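Local coordinates for collagen adhesin (Enterococcus faecalis, PDB 2OKM), which probably binds collagen, this chain being the N2 subdomain of a longer surface adhesin that is anchored in the cell wall, at residues R2-G11 / W22-V33; A40-Q48 / Y106-Q117. All coordinates share one frame; numbering follows the deposited sequence.

Contact 1 (R2-G11 / W22-V33). With SO4 (sulfate ion), chain B.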
loop_
_atom_site.group_PDB
_atom_site.type_symbol
_atom_site.label_atom_id
_atom_site.label_comp_id
_atom_site.label_asym_id
_atom_site.label_seq_id
_atom_site.Cartn_x
_atom_site.Cartn_y
_atom_site.Cartn_z
ATOM N N ARG A 2 -19.583 -3.283 -0.595
ATOM C CA ARG A 2 -19.270 -1.939 -0.133
ATOM C C ARG A 2 -18.531 -1.109 -1.179
ATOM O O ARG A 2 -17.708 -1.621 -1.938
ATOM C CB ARG A 2 -18.464 -2.009 1.165
ATOM C CG ARG A 2 -19.262 -2.584 2.322
ATOM C CD ARG A 2 -18.485 -2.576 3.629
ATOM N NE ARG A 2 -19.310 -3.061 4.734
ATOM C CZ ARG A 2 -19.223 -4.278 5.265
ATOM N NH1 ARG A 2 -18.335 -5.149 4.802
ATOM N NH2 ARG A 2 -20.039 -4.627 6.252
ATOM N N ASP A 3 -18.851 0.181 -1.202
ATOM C CA ASP A 3 -18.271 1.143 -2.133
ATOM C C ASP A 3 -17.031 1.779 -1.508
ATOM O O ASP A 3 -17.134 2.646 -0.647
ATOM C CB ASP A 3 -19.336 2.203 -2.452
ATOM C CG ASP A 3 -18.810 3.353 -3.285
ATOM O OD1 ASP A 3 -17.680 3.277 -3.802
ATOM O OD2 ASP A 3 -19.555 4.341 -3.432
ATOM N N TYR A 4 -15.857 1.333 -1.947
ATOM C CA TYR A 4 -14.594 1.849 -1.425
ATOM C C TYR A 4 -13.928 2.783 -2.424
ATOM O O TYR A 4 -14.242 2.763 -3.612
ATOM C CB TYR A 4 -13.618 0.695 -1.158
ATOM C CG TYR A 4 -14.027 -0.272 -0.074
ATOM C CD1 TYR A 4 -13.909 0.068 1.272
ATOM C CD2 TYR A 4 -14.518 -1.539 -0.394
ATOM C CE1 TYR A 4 -14.268 -0.828 2.276
ATOM C CE2 TYR A 4 -14.881 -2.445 0.603
ATOM C CZ TYR A 4 -14.752 -2.082 1.933
ATOM O OH TYR A 4 -15.103 -2.971 2.923
ATOM N N PRO A 5 -13.013 3.641 -1.952
ATOM C CA PRO A 5 -12.363 4.516 -2.929
ATOM C C PRO A 5 -11.430 3.603 -3.720
ATOM O O PRO A 5 -11.188 2.466 -3.303
ATOM C CB PRO A 5 -11.595 5.508 -2.059
ATOM C CG PRO A 5 -11.324 4.736 -0.805
ATOM C CD PRO A 5 -12.610 3.978 -0.576
ATOM N N PHE A 6 -10.920 4.074 -4.851
ATOM C CA PHE A 6 -10.008 3.249 -5.629
ATOM C C PHE A 6 -8.793 2.938 -4.767
ATOM O O PHE A 6 -8.208 1.861 -4.864
ATOM C CB PHE A 6 -9.544 3.967 -6.891
ATOM C CG PHE A 6 -8.607 3.148 -7.724
ATOM C CD1 PHE A 6 -9.090 2.126 -8.532
ATOM C CD2 PHE A 6 -7.235 3.351 -7.645
ATOM C CE1 PHE A 6 -8.217 1.313 -9.252
ATOM C CE2 PHE A 6 -6.352 2.543 -8.361
ATOM C CZ PHE A 6 -6.845 1.523 -9.165
ATOM N N PHE A 7 -8.406 3.898 -3.935
ATOM C CA PHE A 7 -7.268 3.697 -3.057
ATOM C C PHE A 7 -7.373 4.431 -1.737
ATOM O O PHE A 7 -7.817 5.577 -1.672
ATOM C CB PHE A 7 -5.962 4.125 -3.736
ATOM C CG PHE A 7 -4.753 3.990 -2.844
ATOM C CD1 PHE A 7 -4.311 5.059 -2.073
ATOM C CD2 PHE A 7 -4.103 2.767 -2.728
ATOM C CE1 PHE A 7 -3.237 4.910 -1.190
ATOM C CE2 PHE A 7 -3.032 2.605 -1.851
ATOM C CZ PHE A 7 -2.599 3.678 -1.081
ATOM N N TYR A 8 -6.974 3.744 -0.677
ATOM C CA TYR A 8 -6.941 4.352 0.632
ATOM C C TYR A 8 -5.925 3.631 1.486
ATOM O O TYR A 8 -5.581 2.468 1.239
ATOM C CB TYR A 8 -8.322 4.379 1.308
ATOM C CG TYR A 8 -8.851 3.067 1.825
ATOM C CD1 TYR A 8 -9.551 2.197 0.992
ATOM C CD2 TYR A 8 -8.708 2.722 3.171
ATOM C CE1 TYR A 8 -10.103 1.021 1.488
ATOM C CE2 TYR A 8 -9.255 1.549 3.674
ATOM C CZ TYR A 8 -9.953 0.707 2.828
ATOM O OH TYR A 8 -10.513 -0.442 3.329
ATOM N N LYS A 9 -5.445 4.340 2.493
ATOM C CA LYS A 9 -4.439 3.805 3.374
ATOM C C LYS A 9 -4.783 4.057 4.834
ATOM O O LYS A 9 -5.197 5.162 5.203
ATOM C CB LYS A 9 -3.124 4.471 3.017
ATOM C CG LYS A 9 -2.002 4.131 3.905
ATOM C CD LYS A 9 -0.828 4.913 3.441
ATOM C CE LYS A 9 0.088 5.024 4.565
ATOM N NZ LYS A 9 0.575 3.685 4.955
ATOM N N VAL A 10 -4.626 3.020 5.651
ATOM C CA VAL A 10 -4.882 3.118 7.084
ATOM C C VAL A 10 -3.861 2.276 7.829
ATOM O O VAL A 10 -3.120 1.496 7.235
ATOM C CB VAL A 10 -6.290 2.604 7.466
ATOM C CG1 VAL A 10 -7.346 3.540 6.920
ATOM C CG2 VAL A 10 -6.495 1.188 6.927
ATOM N N GLY A 11 -3.825 2.441 9.141
ATOM C CA GLY A 11 -2.906 1.667 9.947
ATOM C C GLY A 11 -3.443 1.525 11.354
ATOM O O GLY A 11 -4.443 2.153 11.711
ATOM N N TRP A 22 0.596 -1.113 8.747
ATOM C CA TRP A 22 0.055 -0.271 7.688
ATOM C C TRP A 22 -0.647 -1.099 6.623
ATOM O O TRP A 22 -0.330 -2.276 6.424
ATOM C CB TRP A 22 1.171 0.562 7.039
ATOM C CG TRP A 22 1.698 1.678 7.907
ATOM C CD1 TRP A 22 2.901 1.717 8.557
ATOM C CD2 TRP A 22 1.030 2.906 8.226
ATOM N NE1 TRP A 22 3.023 2.895 9.257
ATOM C CE2 TRP A 22 1.889 3.646 9.069
ATOM C CE3 TRP A 22 -0.211 3.459 7.873
ATOM C CZ2 TRP A 22 1.546 4.906 9.579
ATOM C CZ3 TRP A 22 -0.555 4.716 8.378
ATOM C CH2 TRP A 22 0.325 5.425 9.219
ATOM N N PHE A 23 -1.613 -0.480 5.952
ATOM C CA PHE A 23 -2.372 -1.158 4.909
ATOM C C PHE A 23 -2.582 -0.261 3.697
ATOM O O PHE A 23 -3.057 0.871 3.828
ATOM C CB PHE A 23 -3.758 -1.568 5.425
ATOM C CG PHE A 23 -3.735 -2.408 6.676
ATOM C CD1 PHE A 23 -3.493 -1.832 7.917
ATOM C CD2 PHE A 23 -3.987 -3.776 6.611
ATOM C CE1 PHE A 23 -3.501 -2.606 9.081
ATOM C CE2 PHE A 23 -3.998 -4.560 7.769
ATOM C CZ PHE A 23 -3.756 -3.971 9.004
ATOM N N LEU A 24 -2.226 -0.769 2.521
ATOM C CA LEU A 24 -2.441 -0.041 1.278
ATOM C C LEU A 24 -3.569 -0.821 0.612
ATOM O O LEU A 24 -3.387 -1.967 0.212
ATOM C CB LEU A 24 -1.181 -0.063 0.409
ATOM C CG LEU A 24 0.099 0.429 1.093
ATOM C CD1 LEU A 24 1.233 0.369 0.089
ATOM C CD2 LEU A 24 -0.071 1.854 1.618
ATOM N N ASN A 25 -4.740 -0.199 0.515
ATOM C CA ASN A 25 -5.918 -0.849 -0.057
ATOM C C ASN A 25 -6.142 -0.402 -1.484
ATOM O O ASN A 25 -6.635 0.693 -1.740
ATOM C CB ASN A 25 -7.118 -0.524 0.818
ATOM C CG ASN A 25 -6.948 -1.053 2.223
ATOM O OD1 ASN A 25 -7.104 -2.249 2.466
ATOM N ND2 ASN A 25 -6.600 -0.171 3.151
ATOM N N VAL A 26 -5.786 -1.281 -2.412
ATOM C CA VAL A 26 -5.862 -0.975 -3.827
ATOM C C VAL A 26 -6.967 -1.651 -4.631
ATOM O O VAL A 26 -7.040 -2.879 -4.700
ATOM C CB VAL A 26 -4.506 -1.315 -4.493
ATOM C CG1 VAL A 26 -4.487 -0.830 -5.937
ATOM C CG2 VAL A 26 -3.367 -0.705 -3.684
ATOM N N ASN A 27 -7.818 -0.829 -5.240
ATOM C CA ASN A 27 -8.893 -1.304 -6.102
ATOM C C ASN A 27 -9.760 -2.396 -5.465
ATOM O O ASN A 27 -10.011 -3.432 -6.077
ATOM C CB ASN A 27 -8.260 -1.804 -7.409
ATOM C CG ASN A 27 -9.269 -2.010 -8.517
ATOM O OD1 ASN A 27 -10.322 -1.373 -8.546
ATOM N ND2 ASN A 27 -8.935 -2.890 -9.455
ATOM N N LEU A 28 -10.231 -2.156 -4.243
ATOM C CA LEU A 28 -11.054 -3.143 -3.551
ATOM C C LEU A 28 -12.337 -3.492 -4.305
ATOM O O LEU A 28 -12.860 -4.599 -4.166
ATOM C CB LEU A 28 -11.385 -2.669 -2.128
ATOM C CG LEU A 28 -10.341 -2.988 -1.046
ATOM C CD1 LEU A 28 -8.975 -2.485 -1.458
ATOM C CD2 LEU A 28 -10.772 -2.369 0.276
ATOM N N ASN A 29 -12.842 -2.563 -5.111
ATOM C CA ASN A 29 -14.058 -2.847 -5.870
ATOM C C ASN A 29 -13.768 -3.556 -7.182
ATOM O O ASN A 29 -14.669 -3.801 -7.982
ATOM C CB ASN A 29 -14.856 -1.572 -6.115
ATOM C CG ASN A 29 -15.557 -1.089 -4.863
ATOM O OD1 ASN A 29 -15.087 -0.183 -4.190
ATOM N ND2 ASN A 29 -16.681 -1.720 -4.534
ATOM N N LYS A 30 -12.500 -3.883 -7.392
ATOM C CA LYS A 30 -12.072 -4.610 -8.572
ATOM C C LYS A 30 -12.522 -3.996 -9.892
ATOM O O LYS A 30 -13.130 -4.668 -10.730
ATOM C CB LYS A 30 -12.556 -6.057 -8.471
ATOM C CG LYS A 30 -12.013 -6.786 -7.237
ATOM C CD LYS A 30 -12.604 -8.173 -7.080
ATOM C CE LYS A 30 -13.508 -8.264 -5.851
ATOM N NZ LYS A 30 -12.940 -9.138 -4.774
ATOM N N SER A 31 -12.197 -2.723 -10.082
ATOM C CA SER A 31 -12.530 -2.016 -11.315
ATOM C C SER A 31 -11.457 -2.349 -12.347
ATOM O O SER A 31 -10.404 -2.883 -12.012
ATOM C CB SER A 31 -12.525 -0.504 -11.085
ATOM O OG SER A 31 -13.418 -0.126 -10.051
ATOM N N ASP A 32 -11.733 -2.046 -13.607
ATOM C CA ASP A 32 -10.755 -2.275 -14.657
ATOM C C ASP A 32 -9.815 -1.072 -14.576
ATOM O O ASP A 32 -10.175 -0.044 -14.000
ATOM C CB ASP A 32 -11.448 -2.302 -16.028
ATOM C CG ASP A 32 -10.556 -2.849 -17.127
ATOM O OD1 ASP A 32 -11.011 -2.890 -18.292
ATOM O OD2 ASP A 32 -9.409 -3.247 -16.834
ATOM N N VAL A 33 -8.606 -1.207 -15.117
ATOM C CA VAL A 33 -7.640 -0.110 -15.140
ATOM C C VAL A 33 -7.030 -0.085 -16.537
ATOM O O VAL A 33 -6.930 -1.128 -17.184
ATOM C CB VAL A 33 -6.514 -0.291 -14.090
ATOM C CG1 VAL A 33 -7.089 -0.185 -12.683
ATOM C CG2 VAL A 33 -5.821 -1.631 -14.287
HETATM S S SO4 B . -12.739 7.546 -5.142
HETATM O O1 SO4 B . -13.858 6.965 -4.377
HETATM O O2 SO4 B . -13.255 8.450 -6.187
HETATM O O3 SO4 B . -11.866 8.299 -4.222
HETATM O O4 SO4 B . -11.963 6.468 -5.775
HETATM O O HOH W 1 -12.438 0.278 -4.847
#
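N29 grips the backbone of R2 and Y4 with both ends of its carboxamide: ND2 donates to R2 O at 2.8 Å, while OD1 accepts Y4 N, also at 2.8 Å, in the carbonyl plane and on a lone pair. With CG beside its own backbone nitrogen (chi1 -74°), the amide is carried over to that incoming chain. N29 N, facing the same region, donates to a water that also lies against N29 OD1 and P5 O. One residue on, F6 N gives its hydrogen to a sulfate oxygen, and F6 O accepts N27 N at 2.7 Å. N27 begins a type I turn, closed by K30 N on N27 O, and its side chain braces the residue after it: OD1 accepts S31 N and ND2 donates to S31 O.

From here the chains run as the antiparallel hairpin of strands 7-12 and 19-26, part of one sheet of the adhesin's beta sandwich. Y8 with N25 and V10 with F23 are its hydrogen-bonded pairs. Y8 O takes N25 N almost straight on (C=O...N 177°) and a second, weak bond from N25 ND2 at 3.4 Å. That amide lies nearly flat over the Y8 ring, with planes 19° apart and ND2 3.2 Å above the ring towards its rim; N25 CB adds a CH-pi contact to the same ring. L28 CD2 is wedged between two tyrosines, over the centre of the Y4 ring, 3.9 Å from its centroid, and at the edge of the Y8 ring.

On the other face of the hairpin, F7 meets V26 CG2 with its ring edge. Nearby, K9 runs out along L24 CD2 and bends at its last torsion, bringing NZ beside W22 CE3; the ammonium is hydrogen-bonded to Y106 OH.

Contact 2 (A40-Q48 / Y106-Q117); sequences ADRQGSGQQ and YTSTITEAGQHQ
Q117 lays its carboxamide across the backbone at S45 and G46 and holds the turn by both ends: OE1 accepts S45 OG at 2.9 Å, the hydroxyl coming from above the carbonyl plane, and NE2 donates to S45 O at 3.3 Å. The side chain is fully extended beyond CG, and NE2 also bonds T119 O. In the beta sandwich of this adhesin the turn carries the chain from strand 37-43 of one sheet into strand 47-49 of the other, where it pairs antiparallel with the end of strand 101-110. Q48 and T109 form the hydrogen-bonded pair, with Q48 N to T109 O and T109 N to Q48 O both at 2.8 Å; Q47 and I110 are the adjoining non-hydrogen-bonded pair.

Beyond I110 the strand gives way to a short, weakly bonded helix. T111 is its N-cap: OG1, set between its own backbone nitrogen and carbonyl carbon (chi1 64°), accepts G114 N at 3.0 Å. Close packing of glycine on glycine, G46 CA to G114 CA 3.5 Å, brings the turn against this helix.

Q47 points the other way from Q48, its NE2 bonding E121 O and, weakly, S45 O, its OE1 taking W22 NE1. G46 O receives T111 N at 3.1 Å, the donor standing 53° out of the carbonyl plane.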
loop_
_atom_site.group_PDB
_atom_site.type_symbol
_atom_site.label_atom_id
_atom_site.label_comp_id
_atom_site.label_asym_id
_atom_site.label_seq_id
_atom_site.Cartn_x
_atom_site.Cartn_y
_atom_site.Cartn_z
ATOM N N ALA A 40 3.738 6.470 -4.703
ATOM C CA ALA A 40 4.981 7.024 -4.178
ATOM C C ALA A 40 4.662 7.217 -2.701
ATOM O O ALA A 40 3.809 8.034 -2.345
ATOM C CB ALA A 40 5.300 8.363 -4.833
ATOM N N ASP A 41 5.339 6.458 -1.846
ATOM C CA ASP A 41 5.083 6.514 -0.413
ATOM C C ASP A 41 6.222 7.105 0.412
ATOM O O ASP A 41 7.373 6.695 0.280
ATOM C CB ASP A 41 4.761 5.101 0.086
ATOM C CG ASP A 41 4.152 5.095 1.468
ATOM O OD1 ASP A 41 4.835 5.515 2.424
ATOM O OD2 ASP A 41 2.983 4.669 1.589
ATOM N N ARG A 42 5.886 8.072 1.262
ATOM C CA ARG A 42 6.859 8.722 2.133
ATOM C C ARG A 42 6.369 8.594 3.569
ATOM O O ARG A 42 5.422 9.271 3.973
ATOM C CB ARG A 42 7.011 10.196 1.757
ATOM N N GLN A 43 7.019 7.727 4.336
ATOM C CA GLN A 43 6.624 7.494 5.719
ATOM C C GLN A 43 6.981 8.644 6.652
ATOM O O GLN A 43 7.988 9.327 6.456
ATOM C CB GLN A 43 7.257 6.198 6.218
ATOM C CG GLN A 43 6.715 5.722 7.543
ATOM C CD GLN A 43 7.207 4.339 7.886
ATOM O OE1 GLN A 43 8.387 4.138 8.191
ATOM N NE2 GLN A 43 6.308 3.368 7.823
ATOM N N GLY A 44 6.139 8.846 7.663
ATOM C CA GLY A 44 6.347 9.911 8.628
ATOM C C GLY A 44 7.398 9.583 9.669
ATOM O O GLY A 44 7.925 8.473 9.713
ATOM N N SER A 45 7.699 10.557 10.519
ATOM C CA SER A 45 8.708 10.388 11.560
ATOM C C SER A 45 8.345 9.368 12.636
ATOM O O SER A 45 7.202 8.909 12.726
ATOM C CB SER A 45 8.985 11.737 12.227
ATOM O OG SER A 45 7.840 12.201 12.926
ATOM N N GLY A 46 9.344 9.022 13.447
ATOM C CA GLY A 46 9.159 8.089 14.547
ATOM C C GLY A 46 8.978 6.638 14.160
ATOM O O GLY A 46 8.568 5.822 14.991
ATOM N N GLN A 47 9.308 6.311 12.913
ATOM C CA GLN A 47 9.140 4.957 12.400
ATOM C C GLN A 47 10.290 4.532 11.503
ATOM O O GLN A 47 10.919 5.357 10.841
ATOM C CB GLN A 47 7.859 4.872 11.567
ATOM C CG GLN A 47 6.612 5.408 12.239
ATOM C CD GLN A 47 5.465 5.573 11.260
ATOM O OE1 GLN A 47 4.907 4.591 10.771
ATOM N NE2 GLN A 47 5.117 6.822 10.959
ATOM N N GLN A 48 10.545 3.231 11.484
ATOM C CA GLN A 48 11.570 2.648 10.636
ATOM C C GLN A 48 10.899 1.529 9.861
ATOM O O GLN A 48 10.491 0.517 10.428
ATOM C CB GLN A 48 12.735 2.110 11.466
ATOM C CG GLN A 48 13.664 3.217 11.926
ATOM C CD GLN A 48 14.321 3.944 10.758
ATOM O OE1 GLN A 48 14.665 5.123 10.860
ATOM N NE2 GLN A 48 14.502 3.238 9.645
ATOM N N TYR A 106 2.278 -4.166 5.616
ATOM C CA TYR A 106 3.677 -4.029 5.990
ATOM C C TYR A 106 3.727 -3.329 7.330
ATOM O O TYR A 106 2.760 -2.685 7.742
ATOM C CB TYR A 106 4.478 -3.256 4.929
ATOM C CG TYR A 106 4.133 -1.791 4.785
ATOM C CD1 TYR A 106 4.773 -0.818 5.559
ATOM C CD2 TYR A 106 3.174 -1.373 3.859
ATOM C CE1 TYR A 106 4.468 0.534 5.409
ATOM C CE2 TYR A 106 2.861 -0.026 3.703
ATOM C CZ TYR A 106 3.511 0.922 4.479
ATOM O OH TYR A 106 3.203 2.253 4.330
ATOM N N THR A 107 4.850 -3.462 8.023
ATOM C CA THR A 107 4.987 -2.830 9.322
ATOM C C THR A 107 6.184 -1.913 9.378
ATOM O O THR A 107 7.065 -1.952 8.522
ATOM C CB THR A 107 5.172 -3.869 10.442
ATOM O OG1 THR A 107 6.269 -4.731 10.114
ATOM C CG2 THR A 107 3.909 -4.693 10.623
ATOM N N SER A 108 6.187 -1.072 10.398
ATOM C CA SER A 108 7.294 -0.177 10.645
ATOM C C SER A 108 7.550 -0.289 12.127
ATOM O O SER A 108 6.622 -0.483 12.911
ATOM C CB SER A 108 6.941 1.256 10.267
ATOM O OG SER A 108 6.878 1.372 8.860
ATOM N N THR A 109 8.818 -0.207 12.503
ATOM C CA THR A 109 9.196 -0.282 13.902
ATOM C C THR A 109 9.111 1.121 14.482
ATOM O O THR A 109 9.546 2.086 13.852
ATOM C CB THR A 109 10.638 -0.807 14.054
ATOM O OG1 THR A 109 10.713 -2.148 13.553
ATOM C CG2 THR A 109 11.064 -0.786 15.515
ATOM N N ILE A 110 8.534 1.230 15.673
ATOM C CA ILE A 110 8.403 2.515 16.340
ATOM C C ILE A 110 9.707 2.807 17.075
ATOM O O ILE A 110 10.170 1.997 17.874
ATOM C CB ILE A 110 7.241 2.491 17.350
ATOM C CG1 ILE A 110 5.924 2.234 16.611
ATOM C CG2 ILE A 110 7.190 3.806 18.112
ATOM C CD1 ILE A 110 4.723 2.034 17.522
ATOM N N THR A 111 10.299 3.961 16.787
ATOM C CA THR A 111 11.553 4.357 17.419
ATOM C C THR A 111 11.300 4.976 18.791
ATOM O O THR A 111 10.153 5.212 19.177
ATOM C CB THR A 111 12.298 5.398 16.562
ATOM O OG1 THR A 111 11.510 6.593 16.481
ATOM C CG2 THR A 111 12.549 4.857 15.158
ATOM N N GLU A 112 12.375 5.233 19.530
ATOM C CA GLU A 112 12.257 5.852 20.846
ATOM C C GLU A 112 11.531 7.189 20.711
ATOM O O GLU A 112 10.623 7.492 21.484
ATOM C CB GLU A 112 13.647 6.062 21.457
ATOM C CG GLU A 112 13.683 6.880 22.749
ATOM C CD GLU A 112 12.816 6.305 23.857
ATOM O OE1 GLU A 112 12.632 5.069 23.898
ATOM O OE2 GLU A 112 12.329 7.091 24.701
ATOM N N ALA A 113 11.925 7.985 19.722
ATOM C CA ALA A 113 11.284 9.277 19.506
ATOM C C ALA A 113 9.825 9.063 19.117
ATOM O O ALA A 113 8.943 9.803 19.545
ATOM C CB ALA A 113 12.017 10.055 18.412
ATOM N N GLY A 114 9.574 8.036 18.309
ATOM C CA GLY A 114 8.218 7.749 17.880
ATOM C C GLY A 114 7.277 7.421 19.023
ATOM O O GLY A 114 6.091 7.746 18.973
ATOM N N GLN A 115 7.804 6.769 20.053
ATOM C CA GLN A 115 7.011 6.393 21.217
ATOM C C GLN A 115 6.355 7.598 21.877
ATOM O O GLN A 115 5.311 7.479 22.521
ATOM C CB GLN A 115 7.900 5.678 22.239
ATOM C CG GLN A 115 8.240 4.255 21.855
ATOM C CD GLN A 115 7.036 3.344 21.945
ATOM O OE1 GLN A 115 7.000 2.277 21.334
ATOM N NE2 GLN A 115 6.040 3.760 22.721
ATOM N N HIS A 116 6.961 8.764 21.692
ATOM C CA HIS A 116 6.466 9.988 22.304
ATOM C C HIS A 116 5.617 10.864 21.390
ATOM O O HIS A 116 5.227 11.973 21.766
ATOM C CB HIS A 116 7.660 10.767 22.849
ATOM C CG HIS A 116 8.552 9.939 23.721
ATOM N ND1 HIS A 116 8.188 9.553 24.997
ATOM C CD2 HIS A 116 9.746 9.362 23.481
ATOM C CE1 HIS A 116 9.129 8.774 25.500
ATOM N NE2 HIS A 116 10.087 8.639 24.601
ATOM N N GLN A 117 5.324 10.371 20.193
ATOM C CA GLN A 117 4.505 11.131 19.262
ATOM C C GLN A 117 3.028 10.905 19.565
ATOM O O GLN A 117 2.649 9.859 20.092
ATOM C CB GLN A 117 4.809 10.711 17.819
ATOM C CG GLN A 117 6.209 11.071 17.381
ATOM C CD GLN A 117 6.511 10.672 15.947
ATOM O OE1 GLN A 117 7.616 10.895 15.457
ATOM N NE2 GLN A 117 5.533 10.078 15.269
#

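How the contacts relate
Starting at the N terminus, contact 1 closes first: residues 2-11 lead into strand 7-12, ten residues intervene, and 22-33 returns along strand 19-26, a local hairpin. After residue 33 the chain enters strand 37-43 of the other sheet, where contact 2 opens, and crosses back through 44-46 into strand 47-49. Contact 2 closes a much longer loop, with 57 residues between Q48 and Y106. The two are in series, neither nesting nor crossing, and their centres are about 23 Å apart. They nevertheless join where strand 19-26 borders strand 101-110, W22 N meeting Y106 O at 2.9 Å, so the hairpin and the 40-48 segment are tied through one sheet.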